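Local coordinates for pesticidal crystal protein CRY4AA (Bacillus thuringiensis, PDB 2C9K) that binds midgut epithelial cells of insects and promotes their colloid-osmotic lysis, acting as a mosquito-larvicidal, pore-forming toxin, at residues Ser530-Pro542 with Val588-Val600. Sequence-based numbering, arbitrary orientation.
Sequences SANTRAVINLSIP and VFNRSDVYTNTTV
Strands 536-541 and 588-591 run antiparallel, their axes 4.6 Å apart at closest approach with 155° between their N-to-C directions, as neighbours in one antiparallel sheet of the C-terminal beta-sandwich domain of the toxin fragment. Asn-538 and Asn-590 form a hydrogen-bonded pair, N of each donating to O of the other at 2.8 Å, and Ser-540 and Val-588 form the next such pair. Between them, Leu-539 and Phe-589 face each other as a non-hydrogen-bonded pair with side chains turned into the sandwich, where Ile-521 and Ile-523 of strand 517-527 meet them. Leu-539 lies alongside Phe-589, its CD2 over one ring face, 3.8 Å from the centroid and 15° off the normal: a CH-pi contact. Phe-506 stacks with the same ring.

Past Arg-591 the regular pairing gives way to side-chain bonds. Ser-592 N still reaches Val-536 O, but the donor is tilted from the carbonyl plane. Asp-593, with CG between its backbone N and carbonyl carbon (chi1 64°), turns its carboxylate to Arg-591 in a salt bridge, NH2 meeting the syn lone pair of OD2 at 2.8 Å; OD1, which faces Val-536 N, is less surely placed. The extended Arg-591 brings its guanidinium under Ala-535, whose CB sits over one face toward its rim, 3.1 Å above the plane. At its edge, NH1 and NH2 both grip Thr-598 O; this oxygen and Asp-593 OD2 lie in the guanidinium plane and would fix the group's rotation. NH1 also bonds Phe-502 O. Farther out, the type I turns 530-533 and 595-598 meet. Tyr-595 lays its ring against Thr-533, the CA over the ring centre, while Arg-534 O comes to the ring edge. Beside this CH-pi contact, Thr-598 OG1 donates to Thr-533 O at 2.9 Å, in the carbonyl plane.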
# COMPACT_ATOMS: atom_id res chain seq x y z
N SER A 530 -31.28 -0.19 2.12
CA SER A 530 -32.13 0.94 1.75
C SER A 530 -32.44 1.82 2.94
O SER A 530 -32.14 1.48 4.08
CB SER A 530 -33.45 0.43 1.18
OG SER A 530 -34.31 0.07 2.25
N ALA A 531 -33.07 2.96 2.66
CA ALA A 531 -33.44 3.91 3.69
C ALA A 531 -34.24 3.31 4.85
O ALA A 531 -34.17 3.79 5.98
CB ALA A 531 -34.21 5.07 3.07
N ASN A 532 -34.98 2.23 4.58
CA ASN A 532 -35.79 1.60 5.62
C ASN A 532 -35.06 0.46 6.31
O ASN A 532 -35.57 -0.12 7.27
CB ASN A 532 -37.10 1.08 5.03
CG ASN A 532 -37.85 2.14 4.25
OD1 ASN A 532 -38.15 3.22 4.78
ND2 ASN A 532 -38.16 1.85 2.99
N THR A 533 -33.86 0.16 5.83
CA THR A 533 -33.06 -0.92 6.39
C THR A 533 -31.63 -0.47 6.72
O THR A 533 -30.66 -1.19 6.46
CB THR A 533 -33.02 -2.10 5.42
OG1 THR A 533 -32.64 -1.64 4.12
CG2 THR A 533 -34.38 -2.77 5.36
N ARG A 534 -31.50 0.71 7.31
CA ARG A 534 -30.19 1.25 7.66
C ARG A 534 -29.57 0.48 8.81
O ARG A 534 -30.24 0.13 9.79
CB ARG A 534 -30.31 2.72 8.05
CG ARG A 534 -31.08 3.57 7.07
CD ARG A 534 -31.54 4.84 7.74
NE ARG A 534 -30.50 5.86 7.79
CZ ARG A 534 -30.56 6.95 8.56
NH1 ARG A 534 -31.61 7.15 9.35
NH2 ARG A 534 -29.58 7.84 8.53
N ALA A 535 -28.27 0.21 8.70
CA ALA A 535 -27.55 -0.48 9.75
C ALA A 535 -27.30 0.58 10.81
O ALA A 535 -27.17 1.77 10.50
CB ALA A 535 -26.24 -1.03 9.23
N VAL A 536 -27.26 0.17 12.07
CA VAL A 536 -27.01 1.10 13.16
C VAL A 536 -25.71 0.70 13.83
O VAL A 536 -25.48 -0.48 14.06
CB VAL A 536 -28.17 1.07 14.18
CG1 VAL A 536 -27.77 1.75 15.47
CG2 VAL A 536 -29.37 1.76 13.59
N ILE A 537 -24.87 1.68 14.14
CA ILE A 537 -23.58 1.41 14.77
C ILE A 537 -23.37 2.10 16.11
O ILE A 537 -23.50 3.32 16.22
CB ILE A 537 -22.45 1.83 13.84
CG1 ILE A 537 -22.74 3.26 13.33
CG2 ILE A 537 -22.33 0.83 12.71
CD1 ILE A 537 -21.81 3.75 12.26
N ASN A 538 -23.03 1.31 17.12
CA ASN A 538 -22.79 1.85 18.45
C ASN A 538 -21.33 1.72 18.82
O ASN A 538 -20.75 0.64 18.77
CB ASN A 538 -23.68 1.14 19.46
CG ASN A 538 -25.14 1.37 19.20
OD1 ASN A 538 -25.63 2.50 19.29
ND2 ASN A 538 -25.86 0.30 18.86
N LEU A 539 -20.76 2.85 19.19
CA LEU A 539 -19.35 2.96 19.57
C LEU A 539 -19.26 3.15 21.08
O LEU A 539 -19.75 4.15 21.61
CB LEU A 539 -18.75 4.19 18.89
CG LEU A 539 -17.37 4.20 18.23
CD1 LEU A 539 -16.96 5.66 18.06
CD2 LEU A 539 -16.35 3.46 19.07
N SER A 540 -18.65 2.20 21.77
CA SER A 540 -18.50 2.32 23.21
C SER A 540 -17.05 2.55 23.55
O SER A 540 -16.19 1.71 23.29
CB SER A 540 -19.00 1.08 23.93
OG SER A 540 -20.41 1.08 24.04
N ILE A 541 -16.77 3.72 24.12
CA ILE A 541 -15.42 4.04 24.54
C ILE A 541 -15.48 4.07 26.07
O ILE A 541 -15.86 5.07 26.68
CB ILE A 541 -14.96 5.41 24.02
CG1 ILE A 541 -15.07 5.44 22.50
CG2 ILE A 541 -13.51 5.65 24.41
CD1 ILE A 541 -14.55 6.72 21.87
N PRO A 542 -15.14 2.93 26.70
CA PRO A 542 -15.14 2.78 28.15
C PRO A 542 -14.46 3.95 28.84
O PRO A 542 -13.32 4.28 28.52
CB PRO A 542 -14.39 1.48 28.35
CG PRO A 542 -14.84 0.68 27.18
CD PRO A 542 -14.75 1.68 26.05
N VAL A 588 -14.70 0.01 20.89
CA VAL A 588 -15.57 -1.13 20.66
C VAL A 588 -16.74 -0.75 19.79
O VAL A 588 -17.59 0.04 20.19
CB VAL A 588 -16.12 -1.70 21.97
CG1 VAL A 588 -16.69 -3.08 21.73
CG2 VAL A 588 -15.04 -1.74 23.03
N PHE A 589 -16.79 -1.32 18.59
CA PHE A 589 -17.86 -1.06 17.64
C PHE A 589 -18.86 -2.22 17.64
O PHE A 589 -18.47 -3.39 17.54
CB PHE A 589 -17.31 -0.90 16.21
CG PHE A 589 -16.60 0.39 15.96
CD1 PHE A 589 -15.25 0.54 16.27
CD2 PHE A 589 -17.29 1.49 15.45
CE1 PHE A 589 -14.61 1.76 16.08
CE2 PHE A 589 -16.65 2.71 15.26
CZ PHE A 589 -15.31 2.84 15.57
N ASN A 590 -20.14 -1.88 17.75
CA ASN A 590 -21.21 -2.88 17.73
C ASN A 590 -22.27 -2.50 16.72
O ASN A 590 -22.49 -1.31 16.45
CB ASN A 590 -21.89 -2.99 19.10
CG ASN A 590 -21.25 -4.03 19.99
OD1 ASN A 590 -20.60 -3.70 20.97
ND2 ASN A 590 -21.44 -5.30 19.65
N ARG A 591 -22.90 -3.51 16.14
CA ARG A 591 -23.98 -3.30 15.19
C ARG A 591 -25.24 -3.84 15.87
O ARG A 591 -25.26 -4.99 16.30
CB ARG A 591 -23.71 -4.05 13.89
CG ARG A 591 -24.82 -3.87 12.90
CD ARG A 591 -24.41 -4.23 11.50
NE ARG A 591 -25.56 -4.13 10.62
CZ ARG A 591 -25.55 -4.41 9.33
NH1 ARG A 591 -24.42 -4.82 8.76
NH2 ARG A 591 -26.66 -4.30 8.61
N SER A 592 -26.27 -3.02 15.99
CA SER A 592 -27.49 -3.45 16.67
C SER A 592 -28.71 -3.67 15.79
O SER A 592 -29.64 -4.37 16.18
CB SER A 592 -27.84 -2.46 17.76
OG SER A 592 -27.95 -1.16 17.22
N ASP A 593 -28.71 -3.08 14.60
CA ASP A 593 -29.84 -3.22 13.68
C ASP A 593 -30.12 -4.69 13.37
O ASP A 593 -29.29 -5.55 13.61
CB ASP A 593 -29.58 -2.46 12.38
CG ASP A 593 -28.40 -3.02 11.60
OD1 ASP A 593 -27.25 -2.81 12.02
OD2 ASP A 593 -28.64 -3.68 10.56
N VAL A 594 -31.31 -4.96 12.84
CA VAL A 594 -31.71 -6.32 12.50
C VAL A 594 -31.46 -6.66 11.04
O VAL A 594 -31.37 -7.83 10.66
CB VAL A 594 -33.22 -6.52 12.79
CG1 VAL A 594 -33.72 -7.78 12.11
CG2 VAL A 594 -33.45 -6.61 14.27
N TYR A 595 -31.34 -5.62 10.22
CA TYR A 595 -31.14 -5.78 8.78
C TYR A 595 -29.88 -6.54 8.35
O TYR A 595 -29.00 -5.98 7.70
CB TYR A 595 -31.19 -4.40 8.13
CG TYR A 595 -32.37 -3.59 8.65
CD1 TYR A 595 -32.18 -2.45 9.42
CD2 TYR A 595 -33.68 -4.02 8.42
CE1 TYR A 595 -33.26 -1.76 9.96
CE2 TYR A 595 -34.77 -3.34 8.95
CZ TYR A 595 -34.56 -2.21 9.72
OH TYR A 595 -35.63 -1.55 10.27
N THR A 596 -29.83 -7.82 8.70
CA THR A 596 -28.69 -8.68 8.39
C THR A 596 -28.26 -8.66 6.93
O THR A 596 -27.09 -8.86 6.63
CB THR A 596 -28.96 -10.15 8.77
OG1 THR A 596 -29.97 -10.69 7.91
CG2 THR A 596 -29.42 -10.25 10.21
N ASN A 597 -29.20 -8.43 6.02
CA ASN A 597 -28.86 -8.39 4.61
C ASN A 597 -28.20 -7.09 4.16
O ASN A 597 -27.64 -7.02 3.07
CB ASN A 597 -30.08 -8.68 3.74
CG ASN A 597 -30.45 -10.16 3.74
OD1 ASN A 597 -29.57 -11.03 3.85
ND2 ASN A 597 -31.74 -10.46 3.59
N THR A 598 -28.26 -6.06 5.01
CA THR A 598 -27.63 -4.79 4.66
C THR A 598 -26.14 -4.87 4.97
O THR A 598 -25.74 -4.80 6.13
CB THR A 598 -28.25 -3.62 5.42
OG1 THR A 598 -29.63 -3.51 5.07
CG2 THR A 598 -27.56 -2.32 5.06
N THR A 599 -25.33 -5.03 3.93
CA THR A 599 -23.88 -5.12 4.06
C THR A 599 -23.25 -3.76 4.34
O THR A 599 -23.56 -2.77 3.67
CB THR A 599 -23.22 -5.67 2.77
OG1 THR A 599 -23.61 -7.03 2.57
CG2 THR A 599 -21.71 -5.57 2.86
N VAL A 600 -22.36 -3.72 5.32
CA VAL A 600 -21.66 -2.49 5.68
C VAL A 600 -20.16 -2.77 5.65
O VAL A 600 -19.68 -3.71 6.29
CB VAL A 600 -22.05 -2.00 7.10
CG1 VAL A 600 -21.23 -0.77 7.48
CG2 VAL A 600 -23.53 -1.68 7.14